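Local coordinates for probable 2-phosphosulfolactate phosphatase (Clostridium acetobutylicum, PDB 1VR0), which probably catalyses the magnesium-dependent hydrolysis of (2R)-O-phospho-3-sulfolactate to (2R)-3-sulfolactate and phosphate, at residues D22-E26 and E27-N31; E125-R128 and D129-I132; E139-A142 and E143-E147. One frame throughout, in Å; residues are numbered along the deposited sequence.

All three contacts are local, between neighbours along the chain. Contact 1, in the loop between strands 13-18 and 33-37, and contact 2, where the chain enters strand 129-133, lie at the surface; contact 3, along helix 138-148, is partly buried. Contacts 1 and 2 touch, with Thr126 packed against Glu26 and Val29 and a probable backbone hydrogen bond from Asn31 N to Thr126 O. Contacts 2 and 3 meet where strand 129-133 packs against helix 138-148. Their chemistry differs: backbone bonds of a turn in contact 1, van der Waals packing at the strand entrance in contact 2, and helical backbone bonds, an apolar face and salt bridges in contact 3.

Contact 1: residues D22-E26 and E27-N31; sequences DDIKE and EKVKN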
ATOM      1  N   ASP A  22      -9.081   5.869  -2.079  1.00 41.13           N
ATOM      2  CA  ASP A  22      -8.731   6.964  -1.168  1.00 41.47           C
ATOM      3  C   ASP A  22      -7.245   7.269  -1.117  1.00 41.19           C
ATOM      4  O   ASP A  22      -6.832   8.164  -0.388  1.00 41.02           O
ATOM      5  CB  ASP A  22      -9.223   6.660   0.252  1.00 41.65           C
ATOM      6  CG  ASP A  22     -10.732   6.762   0.382  1.00 44.07           C
ATOM      7  OD1 ASP A  22     -11.351   7.609  -0.279  1.00 50.08           O
ATOM      8  OD2 ASP A  22     -11.349   6.009   1.145  1.00 49.06           O
ATOM      9  N   ASP A  23      -6.441   6.542  -1.890  1.00 41.30           N
ATOM     10  CA  ASP A  23      -4.999   6.795  -1.942  1.00 41.36           C
ATOM     11  C   ASP A  23      -4.507   7.259  -3.314  1.00 41.51           C
ATOM     12  O   ASP A  23      -3.309   7.337  -3.547  1.00 42.06           O
ATOM     13  CB  ASP A  23      -4.256   5.567  -1.462  1.00 40.99           C
ATOM     14  CG  ASP A  23      -4.460   5.336   0.018  1.00 42.40           C
ATOM     15  OD1 ASP A  23      -4.034   6.244   0.794  1.00 44.27           O
ATOM     16  OD2 ASP A  23      -5.082   4.293   0.397  1.00 41.30           O
ATOM     17  N   ILE A  24      -5.417   7.642  -4.200  1.00 41.44           N
ATOM     18  CA  ILE A  24      -5.019   8.179  -5.480  1.00 41.63           C
ATOM     19  C   ILE A  24      -4.472   9.596  -5.309  1.00 42.29           C
ATOM     20  O   ILE A  24      -5.068  10.416  -4.639  1.00 43.05           O
ATOM     21  CB  ILE A  24      -6.185   8.257  -6.416  1.00 41.03           C
ATOM     22  CG1 ILE A  24      -6.670   6.880  -6.770  1.00 40.36           C
ATOM     23  CG2 ILE A  24      -5.811   8.965  -7.688  1.00 42.38           C
ATOM     24  CD1 ILE A  24      -7.972   6.899  -7.464  1.00 39.51           C
ATOM     25  N   LYS A  25      -3.330   9.876  -5.908  1.00 42.98           N
ATOM     26  CA  LYS A  25      -2.806  11.233  -5.969  1.00 43.55           C
ATOM     27  C   LYS A  25      -2.609  11.491  -7.446  1.00 43.14           C
ATOM     28  O   LYS A  25      -2.040  10.649  -8.143  1.00 42.14           O
ATOM     29  CB  LYS A  25      -1.492  11.349  -5.184  1.00 43.87           C
ATOM     30  CG  LYS A  25      -1.629  11.202  -3.650  1.00 44.75           C
ATOM     31  CD  LYS A  25      -0.379  10.490  -3.067  1.00 45.98           C
ATOM     32  CE  LYS A  25      -0.305  10.425  -1.502  1.00 47.06           C
ATOM     33  NZ  LYS A  25       0.247  11.683  -0.907  1.00 49.34           N
ATOM     34  N   GLU A  26      -3.121  12.625  -7.917  1.00 43.67           N
ATOM     35  CA  GLU A  26      -3.034  13.018  -9.331  1.00 44.56           C
ATOM     36  C   GLU A  26      -1.665  12.801  -9.983  1.00 43.95           C
ATOM     37  O   GLU A  26      -1.577  12.280 -11.088  1.00 44.23           O
ATOM     38  CB  GLU A  26      -3.337  14.502  -9.476  1.00 44.87           C
ATOM     39  CG  GLU A  26      -4.676  14.831 -10.100  1.00 46.70           C
ATOM     40  CD  GLU A  26      -4.659  16.215 -10.744  1.00 48.25           C
ATOM     41  OE1 GLU A  26      -3.541  16.720 -11.075  1.00 52.07           O
ATOM     42  OE2 GLU A  26      -5.761  16.793 -10.935  1.00 52.34           O
ATOM     43  N   GLU A  27      -0.610  13.210  -9.300  1.00 43.26           N
ATOM     44  CA  GLU A  27       0.723  13.152  -9.868  1.00 43.17           C
ATOM     45  C   GLU A  27       1.174  11.741 -10.183  1.00 42.63           C
ATOM     46  O   GLU A  27       2.069  11.561 -10.994  1.00 42.38           O
ATOM     47  CB  GLU A  27       1.716  13.809  -8.919  1.00 43.38           C
ATOM     48  CG  GLU A  27       1.852  13.119  -7.537  1.00 44.91           C
ATOM     49  CD  GLU A  27       0.933  13.712  -6.453  1.00 47.65           C
ATOM     50  OE1 GLU A  27      -0.156  14.290  -6.776  1.00 47.73           O
ATOM     51  OE2 GLU A  27       1.325  13.594  -5.261  1.00 50.01           O
ATOM     52  N   LYS A  28       0.572  10.760  -9.521  1.00 42.20           N
ATOM     53  CA  LYS A  28       0.837   9.347  -9.793  1.00 42.67           C
ATOM     54  C   LYS A  28      -0.019   8.800 -10.953  1.00 42.35           C
ATOM     55  O   LYS A  28       0.167   7.664 -11.412  1.00 42.94           O
ATOM     56  CB  LYS A  28       0.511   8.489  -8.560  1.00 42.66           C
ATOM     57  CG  LYS A  28       1.486   8.589  -7.391  1.00 43.16           C
ATOM     58  CD  LYS A  28       0.946   7.755  -6.222  1.00 43.78           C
ATOM     59  CE  LYS A  28       1.907   7.685  -5.032  1.00 44.35           C
ATOM     60  NZ  LYS A  28       1.586   6.493  -4.210  1.00 43.42           N
ATOM     61  N   VAL A  29      -0.995   9.580 -11.386  1.00 41.66           N
ATOM     62  CA  VAL A  29      -1.924   9.114 -12.389  1.00 41.42           C
ATOM     63  C   VAL A  29      -1.791   9.886 -13.713  1.00 41.07           C
ATOM     64  O   VAL A  29      -1.836   9.279 -14.768  1.00 40.17           O
ATOM     65  CB  VAL A  29      -3.354   9.144 -11.811  1.00 41.19           C
ATOM     66  CG1 VAL A  29      -4.365   9.353 -12.847  1.00 43.29           C
ATOM     67  CG2 VAL A  29      -3.645   7.835 -11.153  1.00 41.81           C
ATOM     68  N   LYS A  30      -1.573  11.199 -13.653  1.00 41.08           N
ATOM     69  CA  LYS A  30      -1.681  12.010 -14.859  1.00 41.66           C
ATOM     70  C   LYS A  30      -0.732  11.546 -15.979  1.00 41.18           C
ATOM     71  O   LYS A  30       0.377  11.114 -15.724  1.00 40.97           O
ATOM     72  CB  LYS A  30      -1.576  13.509 -14.570  1.00 41.71           C
ATOM     73  CG  LYS A  30      -0.422  13.875 -13.691  1.00 43.16           C
ATOM     74  CD  LYS A  30      -0.007  15.330 -13.901  1.00 43.87           C
ATOM     75  CE  LYS A  30       1.236  15.692 -13.061  1.00 43.81           C
ATOM     76  NZ  LYS A  30       1.580  17.024 -13.581  1.00 47.04           N
ATOM     77  N   ASN A  31      -1.260  11.570 -17.202  1.00 40.95           N
ATOM     78  CA  ASN A  31      -0.575  11.203 -18.452  1.00 41.00           C
ATOM     79  C   ASN A  31      -0.110   9.757 -18.563  1.00 40.55           C
ATOM     80  O   ASN A  31       0.542   9.411 -19.542  1.00 40.72           O
ATOM     81  CB  ASN A  31       0.562  12.168 -18.764  1.00 41.20           C
ATOM     82  CG  ASN A  31       0.184  13.631 -18.503  1.00 43.04           C
ATOM     83  OD1 ASN A  31      -0.900  14.077 -18.867  1.00 45.46           O
ATOM     84  ND2 ASN A  31       1.085  14.376 -17.846  1.00 45.88           N
TER
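Lys25 and Glu26 are tied to Lys28, Val29 and Lys30 by three backbone hydrogen bonds, which fold the chain into a compact turn. Lys28 N reaches Lys25 O at 3.0 Å, and Val29 N reaches Glu26 O at 2.8 Å; in both the N-H comes in from well above the carbonyl plane. Lys30 N takes a different line to the same Glu26 O, almost straight down the C=O bond (C=O...N angle 175°). Two amides therefore grip one carbonyl oxygen, and CG of Lys30 closes over Glu26 O at 3.3 Å. The first two bonds are i to i+3 and make overlapping beta turns, 25-28 and 26-29, in the loop between strands 13-18 and 33-37, both parts of the main sheet; Lys30 N to Glu26 O is i to i+4, as in a turn of helix.

Apolar packing occupies the inner side. Ile24 CG2 meets Val29 CG2 at 4.2 Å, and both side chains rest on Ile18 and on strand 152-156, through Val155 and Val153, so this side of the turn is pinned to the sheet.

Charged groups sit on the outside. The aliphatic parts of Lys25 and Lys28 run alongside each other in the same direction, with Lys25 CD 4.1 Å from Lys28 CE. With its CG between backbone N and carbonyl carbon (chi1 63°) and a bend at chi2 (-93°), Glu27 folds back and lays the face of its carboxylate over Lys25: CB of Lys25 is 3.6 Å from Glu27 OE1. The ammonium group takes no part in this, for Lys25 NZ stays 4.9 Å from Glu27 OE2 and instead donates to the backbone O of Asp22 of the second subunit. The reciprocal bond, from the second subunit's Lys25 to Asp22 O, makes the loop part of the dimer interface.

Contact 2: residues E125-R128 and D129-I132; sequences ETAR and DILI
Between Ala127 and Ile130 the backbone kinks at Arg128, whose helical conformation separates the extended Ala127 from the extended Asp129, and the chain turns into the strand. The kink brings the two apolar side chains together: Ala127 CB touches Ile130 CG1 at 4.1 Å. The end of the isoleucine bends back along the loop, putting Ile130 CD1 4.1 Å from Ala127 O and also near the carbonyl of Glu125. Val36 and Ala34 of strand 33-37 lie beside this pair, against Ile130 and Ala127 respectively.

Arg128 and Asp129 make the polar half of the contact, but the arginine meets the carboxylate with its aliphatic chain, not its guanidinium. Arg128 runs out with CG anti to its own N (chi1 -174°), and its CG comes within 3.7 Å of Asp129 OD2. A bend at chi3 (-71°) then carries the guanidinium off, leaving Arg128 NE 5.3 Å from Asp129 OD2. The two planar groups stand nearly perpendicular, 86° apart, and at this distance they form no salt bridge; any attraction between the charges is probably long-range. The Asp129 carboxylate leans over the preceding peptide, with its CG 3.4 Å from Arg128 O. Further back, Glu125 OE2 is hydrogen-bonded to Tyr241 OH.

The arrangement is a helix-to-strand connection: the chain leaves helix 117-123 and enters strand 129-133, which pairs in parallel with 33-37 and antiparallel with 240-242 in the mixed seven-stranded sheet.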
ATOM      1  N   GLU A 125      -9.241  10.254 -13.723  1.00 44.01           N
ATOM      2  CA  GLU A 125      -9.515  11.126 -14.887  1.00 44.26           C
ATOM      3  C   GLU A 125      -8.301  11.733 -15.589  1.00 43.40           C
ATOM      4  O   GLU A 125      -8.336  11.949 -16.802  1.00 43.28           O
ATOM      5  CB  GLU A 125     -10.431  12.289 -14.505  1.00 45.15           C
ATOM      6  CG  GLU A 125     -11.794  11.826 -14.066  1.00 49.06           C
ATOM      7  CD  GLU A 125     -12.895  12.602 -14.708  1.00 53.65           C
ATOM      8  OE1 GLU A 125     -12.862  13.851 -14.505  1.00 56.84           O
ATOM      9  OE2 GLU A 125     -13.764  11.962 -15.388  1.00 54.35           O
ATOM     10  N   THR A 126      -7.253  12.062 -14.854  1.00 42.21           N
ATOM     11  CA  THR A 126      -6.152  12.788 -15.482  1.00 41.56           C
ATOM     12  C   THR A 126      -5.199  11.894 -16.268  1.00 40.76           C
ATOM     13  O   THR A 126      -4.222  12.403 -16.830  1.00 39.91           O
ATOM     14  CB  THR A 126      -5.351  13.583 -14.431  1.00 42.03           C
ATOM     15  OG1 THR A 126      -4.997  12.709 -13.331  1.00 41.75           O
ATOM     16  CG2 THR A 126      -6.194  14.762 -13.931  1.00 41.68           C
ATOM     17  N   ALA A 127      -5.440  10.576 -16.272  1.00 39.92           N
ATOM     18  CA  ALA A 127      -4.555   9.650 -16.971  1.00 39.41           C
ATOM     19  C   ALA A 127      -4.711   9.845 -18.459  1.00 39.33           C
ATOM     20  O   ALA A 127      -5.758  10.312 -18.911  1.00 39.29           O
ATOM     21  CB  ALA A 127      -4.890   8.222 -16.596  1.00 39.59           C
ATOM     22  N   ARG A 128      -3.689   9.483 -19.235  1.00 39.14           N
ATOM     23  CA  ARG A 128      -3.820   9.512 -20.684  1.00 39.29           C
ATOM     24  C   ARG A 128      -4.860   8.491 -21.180  1.00 39.24           C
ATOM     25  O   ARG A 128      -5.656   8.790 -22.074  1.00 38.50           O
ATOM     26  CB  ARG A 128      -2.487   9.255 -21.368  1.00 39.34           C
ATOM     27  CG  ARG A 128      -2.552   9.421 -22.896  1.00 39.58           C
ATOM     28  CD  ARG A 128      -1.284   8.983 -23.543  1.00 40.28           C
ATOM     29  NE  ARG A 128      -0.192   9.903 -23.264  1.00 41.56           N
ATOM     30  CZ  ARG A 128       1.085   9.654 -23.532  1.00 41.54           C
ATOM     31  NH1 ARG A 128       1.456   8.497 -24.072  1.00 40.42           N
ATOM     32  NH2 ARG A 128       1.998  10.570 -23.230  1.00 41.95           N
ATOM     33  N   ASP A 129      -4.808   7.278 -20.627  1.00 39.39           N
ATOM     34  CA  ASP A 129      -5.763   6.229 -20.964  1.00 39.63           C
ATOM     35  C   ASP A 129      -6.197   5.578 -19.696  1.00 39.58           C
ATOM     36  O   ASP A 129      -5.338   5.169 -18.934  1.00 40.13           O
ATOM     37  CB  ASP A 129      -5.113   5.163 -21.838  1.00 39.65           C
ATOM     38  CG  ASP A 129      -4.768   5.676 -23.223  1.00 40.07           C
ATOM     39  OD1 ASP A 129      -5.708   5.888 -24.004  1.00 39.10           O
ATOM     40  OD2 ASP A 129      -3.555   5.868 -23.532  1.00 42.22           O
ATOM     41  N   ILE A 130      -7.510   5.485 -19.467  1.00 39.48           N
ATOM     42  CA  ILE A 130      -8.046   4.698 -18.355  1.00 39.26           C
ATOM     43  C   ILE A 130      -8.601   3.355 -18.853  1.00 38.93           C
ATOM     44  O   ILE A 130      -9.617   3.312 -19.532  1.00 39.08           O
ATOM     45  CB  ILE A 130      -9.179   5.404 -17.593  1.00 39.31           C
ATOM     46  CG1 ILE A 130      -8.710   6.726 -16.985  1.00 39.42           C
ATOM     47  CG2 ILE A 130      -9.729   4.458 -16.494  1.00 38.77           C
ATOM     48  CD1 ILE A 130      -8.955   7.892 -17.843  1.00 40.25           C
ATOM     49  N   LEU A 131      -7.947   2.271 -18.478  1.00 38.66           N
ATOM     50  CA  LEU A 131      -8.383   0.922 -18.827  1.00 38.72           C
ATOM     51  C   LEU A 131      -9.133   0.263 -17.702  1.00 38.52           C
ATOM     52  O   LEU A 131      -8.884   0.528 -16.541  1.00 39.22           O
ATOM     53  CB  LEU A 131      -7.176   0.043 -19.155  1.00 38.55           C
ATOM     54  CG  LEU A 131      -6.238   0.572 -20.240  1.00 39.08           C
ATOM     55  CD1 LEU A 131      -5.097  -0.423 -20.465  1.00 39.89           C
ATOM     56  CD2 LEU A 131      -6.982   0.842 -21.564  1.00 39.76           C
ATOM     57  N   ILE A 132     -10.046  -0.629 -18.036  1.00 38.49           N
ATOM     58  CA  ILE A 132     -10.791  -1.338 -17.010  1.00 38.28           C
ATOM     59  C   ILE A 132     -10.291  -2.754 -16.984  1.00 38.41           C
ATOM     60  O   ILE A 132     -10.347  -3.431 -17.991  1.00 38.06           O
ATOM     61  CB  ILE A 132     -12.296  -1.353 -17.295  1.00 38.01           C
ATOM     62  CG1 ILE A 132     -12.837   0.083 -17.407  1.00 37.78           C
ATOM     63  CG2 ILE A 132     -12.996  -2.128 -16.222  1.00 37.93           C
ATOM     64  CD1 ILE A 132     -12.500   1.004 -16.217  1.00 36.70           C
TER

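Contact 3: residues E139-A142 and E143-E147; sequences EAVA and EKIVE
Val141 and Ile145 meet one helical turn apart, methyl against methyl, with Val141 CG1 3.7 Å from Ile145 CD1. The two side chains slant across each other. Val141 sends CG1 out opposite its backbone N (chi1 172°), while Ile145 holds CG1 opposite its carbonyl carbon (chi1 -76°), which draws its longer branch back toward the preceding turn. That branch also covers the backbone: Ile145 CG1 lies 3.2 Å from Val141 O, the oxygen that takes the straightest of the four backbone bonds between the two segments, from Ile145 N at 2.9 Å. Glu143 N to Glu139 O, Lys144 N to Ala140 O and Val146 N to Ala142 O complete the regular i to i+4 ladder, each donor tilted modestly from the carbonyl plane.

Helix 138-148 is the crossover of a beta-alpha-beta unit, linking strand 129-133 to the parallel strand 152-156 and passing over strand 33-37, which lies between them in the sheet. Val141 and Ile145 form its inner face: both pack on Val35 of that middle strand, and Ile145 also touches Leu131. Ala142 looks toward helix 165-181, against Cys177 and Val178.

The charged ends lie off this face, although the aliphatic part of Lys144 borders Leu131. Lys144, bent at chi2 (66°), swings its ammonium along the helix to Glu147, and Lys144 NZ and Glu147 OE1 make a 2.7 Å salt bridge that uses the carboxylate's syn lone pair. Glu139 and Glu143, also one turn apart, both reach Arg181: Glu139 OE1 pairs with its NH2 and Glu143 OE1 with its NH1, so one guanidinium ties two successive turns of helix 138-148 to the end of helix 165-181.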
ATOM      1  N   GLU A 139      -5.161 -10.868 -19.379  1.00 40.25           N
ATOM      2  CA  GLU A 139      -4.252 -11.014 -20.507  1.00 40.73           C
ATOM      3  C   GLU A 139      -4.468  -9.909 -21.549  1.00 40.17           C
ATOM      4  O   GLU A 139      -3.505  -9.304 -22.049  1.00 40.39           O
ATOM      5  CB  GLU A 139      -4.416 -12.390 -21.175  1.00 41.02           C
ATOM      6  CG  GLU A 139      -3.983 -13.595 -20.337  1.00 43.35           C
ATOM      7  CD  GLU A 139      -2.465 -13.860 -20.338  1.00 47.18           C
ATOM      8  OE1 GLU A 139      -1.708 -13.181 -21.049  1.00 50.69           O
ATOM      9  OE2 GLU A 139      -2.006 -14.775 -19.630  1.00 48.43           O
ATOM     10  N   ALA A 140      -5.719  -9.653 -21.890  1.00 39.31           N
ATOM     11  CA  ALA A 140      -6.012  -8.666 -22.911  1.00 38.83           C
ATOM     12  C   ALA A 140      -5.586  -7.271 -22.447  1.00 38.92           C
ATOM     13  O   ALA A 140      -5.135  -6.462 -23.245  1.00 38.36           O
ATOM     14  CB  ALA A 140      -7.485  -8.699 -23.275  1.00 38.80           C
ATOM     15  N   VAL A 141      -5.716  -6.998 -21.145  1.00 39.17           N
ATOM     16  CA  VAL A 141      -5.273  -5.712 -20.585  1.00 39.06           C
ATOM     17  C   VAL A 141      -3.756  -5.556 -20.733  1.00 39.01           C
ATOM     18  O   VAL A 141      -3.255  -4.475 -21.022  1.00 38.60           O
ATOM     19  CB  VAL A 141      -5.627  -5.593 -19.097  1.00 38.98           C
ATOM     20  CG1 VAL A 141      -5.004  -4.362 -18.508  1.00 38.49           C
ATOM     21  CG2 VAL A 141      -7.150  -5.587 -18.893  1.00 39.67           C
ATOM     22  N   ALA A 142      -3.035  -6.643 -20.494  1.00 38.84           N
ATOM     23  CA  ALA A 142      -1.601  -6.608 -20.576  1.00 38.93           C
ATOM     24  C   ALA A 142      -1.211  -6.318 -22.016  1.00 38.89           C
ATOM     25  O   ALA A 142      -0.318  -5.531 -22.283  1.00 38.59           O
ATOM     26  CB  ALA A 142      -1.034  -7.903 -20.106  1.00 39.16           C
ATOM     27  N   GLU A 143      -1.928  -6.916 -22.948  1.00 39.08           N
ATOM     28  CA  GLU A 143      -1.660  -6.672 -24.346  1.00 39.19           C
ATOM     29  C   GLU A 143      -1.906  -5.218 -24.726  1.00 38.66           C
ATOM     30  O   GLU A 143      -1.106  -4.644 -25.441  1.00 38.70           O
ATOM     31  CB  GLU A 143      -2.501  -7.595 -25.185  1.00 39.34           C
ATOM     32  CG  GLU A 143      -2.293  -7.338 -26.638  1.00 42.43           C
ATOM     33  CD  GLU A 143      -2.683  -8.500 -27.483  1.00 46.34           C
ATOM     34  OE1 GLU A 143      -2.282  -9.637 -27.133  1.00 50.09           O
ATOM     35  OE2 GLU A 143      -3.390  -8.277 -28.489  1.00 48.35           O
ATOM     36  N   LYS A 144      -2.976  -4.614 -24.213  1.00 38.61           N
ATOM     37  CA  LYS A 144      -3.268  -3.198 -24.465  1.00 38.77           C
ATOM     38  C   LYS A 144      -2.243  -2.246 -23.825  1.00 38.66           C
ATOM     39  O   LYS A 144      -1.827  -1.245 -24.414  1.00 38.85           O
ATOM     40  CB  LYS A 144      -4.681  -2.863 -24.002  1.00 39.02           C
ATOM     41  CG  LYS A 144      -5.158  -1.450 -24.321  1.00 38.49           C
ATOM     42  CD  LYS A 144      -5.305  -1.179 -25.768  1.00 37.17           C
ATOM     43  CE  LYS A 144      -5.691   0.285 -25.993  1.00 39.18           C
ATOM     44  NZ  LYS A 144      -5.709   0.644 -27.468  1.00 38.55           N
ATOM     45  N   ILE A 145      -1.803  -2.597 -22.640  1.00 38.91           N
ATOM     46  CA  ILE A 145      -0.736  -1.877 -21.954  1.00 38.91           C
ATOM     47  C   ILE A 145       0.520  -1.770 -22.788  1.00 38.98           C
ATOM     48  O   ILE A 145       1.101  -0.699 -22.911  1.00 39.21           O
ATOM     49  CB  ILE A 145      -0.429  -2.544 -20.607  1.00 38.52           C
ATOM     50  CG1 ILE A 145      -1.519  -2.195 -19.615  1.00 37.94           C
ATOM     51  CG2 ILE A 145       0.909  -2.097 -20.069  1.00 38.80           C
ATOM     52  CD1 ILE A 145      -1.493  -3.069 -18.321  1.00 38.47           C
ATOM     53  N   VAL A 146       0.932  -2.881 -23.371  1.00 39.31           N
ATOM     54  CA  VAL A 146       2.133  -2.912 -24.207  1.00 39.05           C
ATOM     55  C   VAL A 146       1.937  -2.061 -25.458  1.00 39.18           C
ATOM     56  O   VAL A 146       2.803  -1.281 -25.808  1.00 39.08           O
ATOM     57  CB  VAL A 146       2.489  -4.361 -24.586  1.00 38.94           C
ATOM     58  CG1 VAL A 146       3.615  -4.430 -25.613  1.00 37.78           C
ATOM     59  CG2 VAL A 146       2.849  -5.140 -23.336  1.00 39.73           C
ATOM     60  N   GLU A 147       0.790  -2.204 -26.111  1.00 39.76           N
ATOM     61  CA  GLU A 147       0.472  -1.425 -27.319  1.00 39.94           C
ATOM     62  C   GLU A 147       0.514   0.066 -27.015  1.00 39.65           C
ATOM     63  O   GLU A 147       1.044   0.831 -27.797  1.00 39.31           O
ATOM     64  CB  GLU A 147      -0.919  -1.794 -27.858  1.00 40.34           C
ATOM     65  CG  GLU A 147      -1.248  -1.241 -29.248  1.00 41.36           C
ATOM     66  CD  GLU A 147      -2.528  -0.343 -29.296  1.00 46.01           C
ATOM     67  OE1 GLU A 147      -3.399  -0.429 -28.397  1.00 49.29           O
ATOM     68  OE2 GLU A 147      -2.665   0.472 -30.241  1.00 48.57           O
TER